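Local coordinates for protein flavin-dependent monooxygenase, oxygenase subunit HsaA (Mycobacterium tuberculosis, PDB 3AFF) that probably catalyses the FMNH2-dependent ortho-hydroxylation of the secosteroid 3-HSA to the catechol 3,4-DHSA in cholesterol catabolism, working with a separate reductase component, at residues S86-V91 against W141-D146; R73-A76 against S81-W84. All blocks are in the same frame, centred on the assembly; numbering follows the deposited sequence.

Contact 1. Residues S86-V91 against W141-D146; sequences SSIVGV and WSSGCD
The hydroxyl of S143, whose CB packs on I88, is gripped twice. It accepts the indole N-H of W84 and also hydrogen-bonds S192 OG. The contact joins the N-terminal helical domain of the acyl-CoA dehydrogenase fold to its central beta domain. Helix 80-96 lies against the turn that follows strand 132-142. All four touching residues are buried, and no hydrogen bond crosses between the two segments.

I88 reaches S143 with the end of its long branch. CG1 lies beside the backbone N (chi1 -75°) and the chain then runs extended, which sets CD1 3.8 Å from S143 CB. CD1 is equally near S143 OG, at 3.8 Å. I88 also touches T240 and I241 of helix 233-259.

The turn itself is a type II beta turn from S142 to C145, closed by C145 N to S142 O at 3.2 Å. G144 takes its third position with positive phi (64°), which suits glycine. W141, S142 and S143 are probably part of the FMN site. S142 OG binds S118 O, and W141 NE1 bonds A346 O of the second subunit.

V89 meets the turn with one methyl. Its CG2 touches S143 O at 3.7 Å and lies 4.3 Å from G144 CA.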
ATOM      1  N   SER A  86       8.477  10.073 -45.092  1.00 22.08           N
ATOM      2  CA  SER A  86       9.715   9.302 -45.334  1.00 22.17           C
ATOM      3  C   SER A  86       9.655   7.911 -44.736  1.00 21.49           C
ATOM      4  O   SER A  86      10.018   6.920 -45.368  1.00 21.47           O
ATOM      5  CB  SER A  86      10.994  10.055 -44.860  1.00 22.64           C
ATOM      6  OG  SER A  86      11.088  11.321 -45.492  1.00 22.33           O
ATOM      7  N   SER A  87       9.251   7.835 -43.475  1.00 20.43           N
ATOM      8  CA  SER A  87       9.113   6.555 -42.849  1.00 19.63           C
ATOM      9  C   SER A  87       8.174   5.606 -43.652  1.00 18.52           C
ATOM     10  O   SER A  87       8.522   4.471 -43.887  1.00 18.19           O
ATOM     11  CB  SER A  87       8.543   6.749 -41.451  1.00 18.50           C
ATOM     12  OG  SER A  87       8.666   5.568 -40.672  1.00 18.43           O
ATOM     13  N   ILE A  88       6.972   6.088 -43.963  1.00 17.02           N
ATOM     14  CA  ILE A  88       5.903   5.293 -44.550  1.00 15.33           C
ATOM     15  C   ILE A  88       6.290   4.883 -45.997  1.00 16.82           C
ATOM     16  O   ILE A  88       6.276   3.721 -46.330  1.00 16.80           O
ATOM     17  CB  ILE A  88       4.612   6.139 -44.555  1.00 15.69           C
ATOM     18  CG1 ILE A  88       4.073   6.186 -43.143  1.00 13.53           C
ATOM     19  CG2 ILE A  88       3.586   5.496 -45.499  1.00 17.00           C
ATOM     20  CD1 ILE A  88       2.843   7.108 -42.950  1.00 13.49           C
ATOM     21  N   VAL A  89       6.659   5.842 -46.826  1.00 17.37           N
ATOM     22  CA  VAL A  89       7.122   5.539 -48.188  1.00 18.60           C
ATOM     23  C   VAL A  89       8.394   4.652 -48.171  1.00 18.70           C
ATOM     24  O   VAL A  89       8.454   3.698 -48.929  1.00 17.37           O
ATOM     25  CB  VAL A  89       7.155   6.825 -49.090  1.00 17.79           C
ATOM     26  CG1 VAL A  89       7.537   6.507 -50.623  1.00 17.79           C
ATOM     27  CG2 VAL A  89       5.788   7.481 -49.028  1.00 18.44           C
ATOM     28  N   GLY A  90       9.400   4.906 -47.299  1.00 19.25           N
ATOM     29  CA  GLY A  90      10.554   3.982 -47.254  1.00 16.62           C
ATOM     30  C   GLY A  90      10.337   2.547 -46.817  1.00 17.47           C
ATOM     31  O   GLY A  90      10.966   1.638 -47.341  1.00 16.47           O
ATOM     32  N   VAL A  91       9.457   2.323 -45.843  1.00 17.00           N
ATOM     33  CA  VAL A  91       9.194   1.003 -45.339  1.00 16.75           C
ATOM     34  C   VAL A  91       8.357   0.226 -46.380  1.00 17.12           C
ATOM     35  O   VAL A  91       8.334  -1.022 -46.410  1.00 15.75           O
ATOM     36  CB  VAL A  91       8.508   1.054 -43.937  1.00 19.13           C
ATOM     37  CG1 VAL A  91       6.986   1.279 -44.060  1.00 17.39           C
ATOM     38  CG2 VAL A  91       8.662  -0.260 -43.262  1.00 21.95           C
ATOM     39  N   TRP A 141      -6.093   8.536 -46.487  1.00 21.85           N
ATOM     40  CA  TRP A 141      -4.879   8.606 -45.667  1.00 21.99           C
ATOM     41  C   TRP A 141      -3.679   7.945 -46.317  1.00 21.61           C
ATOM     42  O   TRP A 141      -2.883   7.282 -45.621  1.00 20.04           O
ATOM     43  CB  TRP A 141      -5.111   7.928 -44.318  1.00 22.68           C
ATOM     44  CG  TRP A 141      -5.366   8.848 -43.153  1.00 22.12           C
ATOM     45  CD1 TRP A 141      -6.588   9.161 -42.600  1.00 23.29           C
ATOM     46  CD2 TRP A 141      -4.370   9.503 -42.338  1.00 24.52           C
ATOM     47  NE1 TRP A 141      -6.408  10.013 -41.530  1.00 26.97           N
ATOM     48  CE2 TRP A 141      -5.061  10.233 -41.341  1.00 25.97           C
ATOM     49  CE3 TRP A 141      -2.955   9.566 -42.379  1.00 25.55           C
ATOM     50  CZ2 TRP A 141      -4.393  11.004 -40.381  1.00 26.91           C
ATOM     51  CZ3 TRP A 141      -2.277  10.361 -41.448  1.00 24.68           C
ATOM     52  CH2 TRP A 141      -2.998  11.065 -40.443  1.00 24.88           C
ATOM     53  N   SER A 142      -3.509   8.120 -47.624  1.00 21.61           N
ATOM     54  CA  SER A 142      -2.346   7.503 -48.274  1.00 21.63           C
ATOM     55  C   SER A 142      -1.205   8.496 -48.271  1.00 21.20           C
ATOM     56  O   SER A 142      -1.031   9.231 -49.203  1.00 21.67           O
ATOM     57  CB  SER A 142      -2.686   6.931 -49.651  1.00 22.05           C
ATOM     58  OG  SER A 142      -1.524   6.320 -50.227  1.00 19.49           O
ATOM     59  N   SER A 143      -0.420   8.509 -47.183  1.00 21.45           N
ATOM     60  CA  SER A 143       0.676   9.463 -47.017  1.00 19.69           C
ATOM     61  C   SER A 143       1.727   9.410 -48.155  1.00 20.76           C
ATOM     62  O   SER A 143       2.200   8.300 -48.566  1.00 19.61           O
ATOM     63  CB  SER A 143       1.331   9.278 -45.634  1.00 19.04           C
ATOM     64  OG  SER A 143       0.365   9.468 -44.583  1.00 19.42           O
ATOM     65  N   GLY A 144       2.073  10.603 -48.687  1.00 20.38           N
ATOM     66  CA  GLY A 144       3.043  10.665 -49.818  1.00 19.26           C
ATOM     67  C   GLY A 144       2.625  10.014 -51.156  1.00 20.57           C
ATOM     68  O   GLY A 144       3.489   9.741 -52.000  1.00 19.46           O
ATOM     69  N   CYS A 145       1.329   9.790 -51.344  1.00 19.61           N
ATOM     70  CA  CYS A 145       0.827   9.135 -52.562  1.00 22.73           C
ATOM     71  C   CYS A 145       1.120   9.897 -53.852  1.00 23.63           C
ATOM     72  O   CYS A 145       1.241   9.289 -54.886  1.00 23.69           O
ATOM     73  CB  CYS A 145      -0.659   8.781 -52.469  1.00 21.46           C
ATOM     74  SG  CYS A 145      -1.792  10.192 -52.240  1.00 23.83           S
ATOM     75  N   ASP A 146       1.226  11.219 -53.764  1.00 25.02           N
ATOM     76  CA  ASP A 146       1.513  12.069 -54.908  1.00 27.27           C
ATOM     77  C   ASP A 146       2.947  11.836 -55.378  1.00 26.12           C
ATOM     78  O   ASP A 146       3.305  12.227 -56.478  1.00 26.45           O
ATOM     79  CB  ASP A 146       1.276  13.563 -54.573  1.00 26.93           C
ATOM     80  CG  ASP A 146      -0.225  13.902 -54.262  1.00 32.18           C
ATOM     81  OD1 ASP A 146      -0.523  14.393 -53.111  1.00 33.79           O
ATOM     82  OD2 ASP A 146      -1.117  13.698 -55.167  1.00 35.07           O
TER

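Contact 2. Residues R73-A76 against S81-W84; sequences RRLA and STGW
L75 and A76 pack on G83 where two successive helices form an alpha-alpha hairpin in the N-terminal helical domain of the acyl-CoA dehydrogenase fold. Helix 65-76 ends here, and helix 80-96 starts after a short connection.

The main contact is van der Waals packing on the backbone. The CA atoms of A76 and G83 are just 3.9 Å apart. G83 has no side chain, and its CA touches A76 N at 3.7 Å. L75 CB rests on the same G83 CA at 3.7 Å, and A76 CB is 3.9 Å from it. One bare alpha carbon thus meets both residues.

Aliphatic contact between side chains is looser. With CG anti to the carbonyl carbon (chi1 -66°), the L75 side chain ends with CD2 4.4 Å from T82 CG2.

Polar links run to other partners. No hydrogen bond joins the two segments. R74 and R73 form salt bridges with E70, and R73 also makes cation-pi contacts with Y250 and W294.

Other helices pack around the buried residues of the hairpin. L75 and T82 both touch I23 of helix 9-33, while L44 and T40 of helix 38-47 add to the same cluster. A76 packs on P244 of helix 233-259.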
ATOM      1  N   ARG A  73      13.427   9.376 -37.382  1.00 21.09           N
ATOM      2  CA  ARG A  73      13.417  10.173 -36.125  1.00 20.82           C
ATOM      3  C   ARG A  73      14.097  11.530 -36.361  1.00 21.92           C
ATOM      4  O   ARG A  73      13.529  12.588 -36.042  1.00 21.96           O
ATOM      5  CB  ARG A  73      14.121   9.394 -34.984  1.00 20.56           C
ATOM      6  CG  ARG A  73      13.913  10.069 -33.557  1.00 19.93           C
ATOM      7  CD  ARG A  73      14.947   9.623 -32.494  1.00 21.97           C
ATOM      8  NE  ARG A  73      16.328   9.882 -32.906  1.00 20.96           N
ATOM      9  CZ  ARG A  73      16.891  11.098 -32.878  1.00 25.83           C
ATOM     10  NH1 ARG A  73      16.250  12.136 -32.407  1.00 22.11           N
ATOM     11  NH2 ARG A  73      18.134  11.277 -33.283  1.00 26.25           N
ATOM     12  N   ARG A  74      15.289  11.505 -36.958  1.00 22.35           N
ATOM     13  CA  ARG A  74      16.010  12.748 -37.349  1.00 22.66           C
ATOM     14  C   ARG A  74      15.219  13.638 -38.272  1.00 23.02           C
ATOM     15  O   ARG A  74      15.045  14.852 -38.001  1.00 24.20           O
ATOM     16  CB  ARG A  74      17.362  12.446 -38.027  1.00 23.23           C
ATOM     17  CG  ARG A  74      18.236  11.542 -37.241  1.00 22.86           C
ATOM     18  CD  ARG A  74      19.672  11.393 -37.881  1.00 23.49           C
ATOM     19  NE  ARG A  74      20.458  10.443 -37.100  1.00 26.28           N
ATOM     20  CZ  ARG A  74      21.736  10.121 -37.327  1.00 27.37           C
ATOM     21  NH1 ARG A  74      22.422  10.682 -38.311  1.00 25.68           N
ATOM     22  NH2 ARG A  74      22.303   9.205 -36.567  1.00 27.07           N
ATOM     23  N   LEU A  75      14.704  13.075 -39.361  1.00 21.08           N
ATOM     24  CA  LEU A  75      13.839  13.837 -40.236  1.00 21.54           C
ATOM     25  C   LEU A  75      12.667  14.459 -39.545  1.00 20.92           C
ATOM     26  O   LEU A  75      12.306  15.596 -39.833  1.00 21.87           O
ATOM     27  CB  LEU A  75      13.325  12.986 -41.425  1.00 19.78           C
ATOM     28  CG  LEU A  75      14.435  12.551 -42.399  1.00 24.42           C
ATOM     29  CD1 LEU A  75      14.027  11.333 -43.374  1.00 23.63           C
ATOM     30  CD2 LEU A  75      14.979  13.753 -43.146  1.00 22.72           C
ATOM     31  N   ALA A  76      11.993  13.687 -38.695  1.00 21.37           N
ATOM     32  CA  ALA A  76      10.785  14.211 -38.075  1.00 21.05           C
ATOM     33  C   ALA A  76      11.134  15.247 -37.000  1.00 21.46           C
ATOM     34  O   ALA A  76      10.268  16.030 -36.621  1.00 22.06           O
ATOM     35  CB  ALA A  76       9.926  13.134 -37.507  1.00 19.45           C
ATOM     36  N   SER A  81       6.036  16.234 -40.979  1.00 22.31           N
ATOM     37  CA  SER A  81       5.409  15.716 -42.227  1.00 24.35           C
ATOM     38  C   SER A  81       6.425  15.003 -43.089  1.00 24.38           C
ATOM     39  O   SER A  81       6.122  13.974 -43.660  1.00 26.46           O
ATOM     40  CB  SER A  81       4.817  16.834 -43.101  1.00 23.11           C
ATOM     41  OG  SER A  81       3.654  17.420 -42.535  1.00 24.94           O
ATOM     42  N   THR A  82       7.631  15.557 -43.186  1.00 24.62           N
ATOM     43  CA  THR A  82       8.717  14.942 -43.948  1.00 23.79           C
ATOM     44  C   THR A  82       9.131  13.625 -43.325  1.00 22.94           C
ATOM     45  O   THR A  82       9.221  12.614 -44.025  1.00 23.27           O
ATOM     46  CB  THR A  82       9.942  15.878 -44.064  1.00 24.06           C
ATOM     47  OG1 THR A  82       9.562  17.055 -44.797  1.00 24.97           O
ATOM     48  CG2 THR A  82      11.140  15.154 -44.780  1.00 23.73           C
ATOM     49  N   GLY A  83       9.355  13.621 -42.023  1.00 20.95           N
ATOM     50  CA  GLY A  83       9.712  12.381 -41.307  1.00 21.13           C
ATOM     51  C   GLY A  83       8.597  11.330 -41.419  1.00 20.26           C
ATOM     52  O   GLY A  83       8.880  10.134 -41.607  1.00 18.54           O
ATOM     53  N   TRP A  84       7.331  11.768 -41.253  1.00 20.47           N
ATOM     54  CA  TRP A  84       6.174  10.880 -41.422  1.00 20.29           C
ATOM     55  C   TRP A  84       6.116  10.193 -42.813  1.00 20.76           C
ATOM     56  O   TRP A  84       6.004   8.971 -42.892  1.00 19.16           O
ATOM     57  CB  TRP A  84       4.908  11.661 -41.227  1.00 20.29           C
ATOM     58  CG  TRP A  84       3.604  10.875 -41.256  1.00 20.24           C
ATOM     59  CD1 TRP A  84       2.755  10.680 -42.356  1.00 20.88           C
ATOM     60  CD2 TRP A  84       2.944  10.294 -40.136  1.00 17.63           C
ATOM     61  NE1 TRP A  84       1.620  10.002 -41.956  1.00 19.68           N
ATOM     62  CE2 TRP A  84       1.724   9.728 -40.610  1.00 18.65           C
ATOM     63  CE3 TRP A  84       3.279  10.159 -38.756  1.00 21.28           C
ATOM     64  CZ2 TRP A  84       0.850   9.070 -39.764  1.00 20.92           C
ATOM     65  CZ3 TRP A  84       2.421   9.510 -37.929  1.00 19.75           C
ATOM     66  CH2 TRP A  84       1.209   8.963 -38.419  1.00 20.23           C
TER

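How the contacts relate
Helix 80-96 carries both contacts. Contact 2 uses its first turn, and contact 1 the turns that follow; their centres are 11 Å apart. The W84 NE1 to S143 OG hydrogen bond, 3.0 Å long, ties the two contacts together. The two indoles also touch, W141 CZ3 lying 3.8 Å from W84 CZ2. A further link is nonpolar packing of S86 CB on L75 CD1, at 3.6 Å. W84 and W141 to S143 probably all belong to the FMN site. The hairpin of contact 2 and the turn of contact 1 thus each bring residues to the probable flavin pocket.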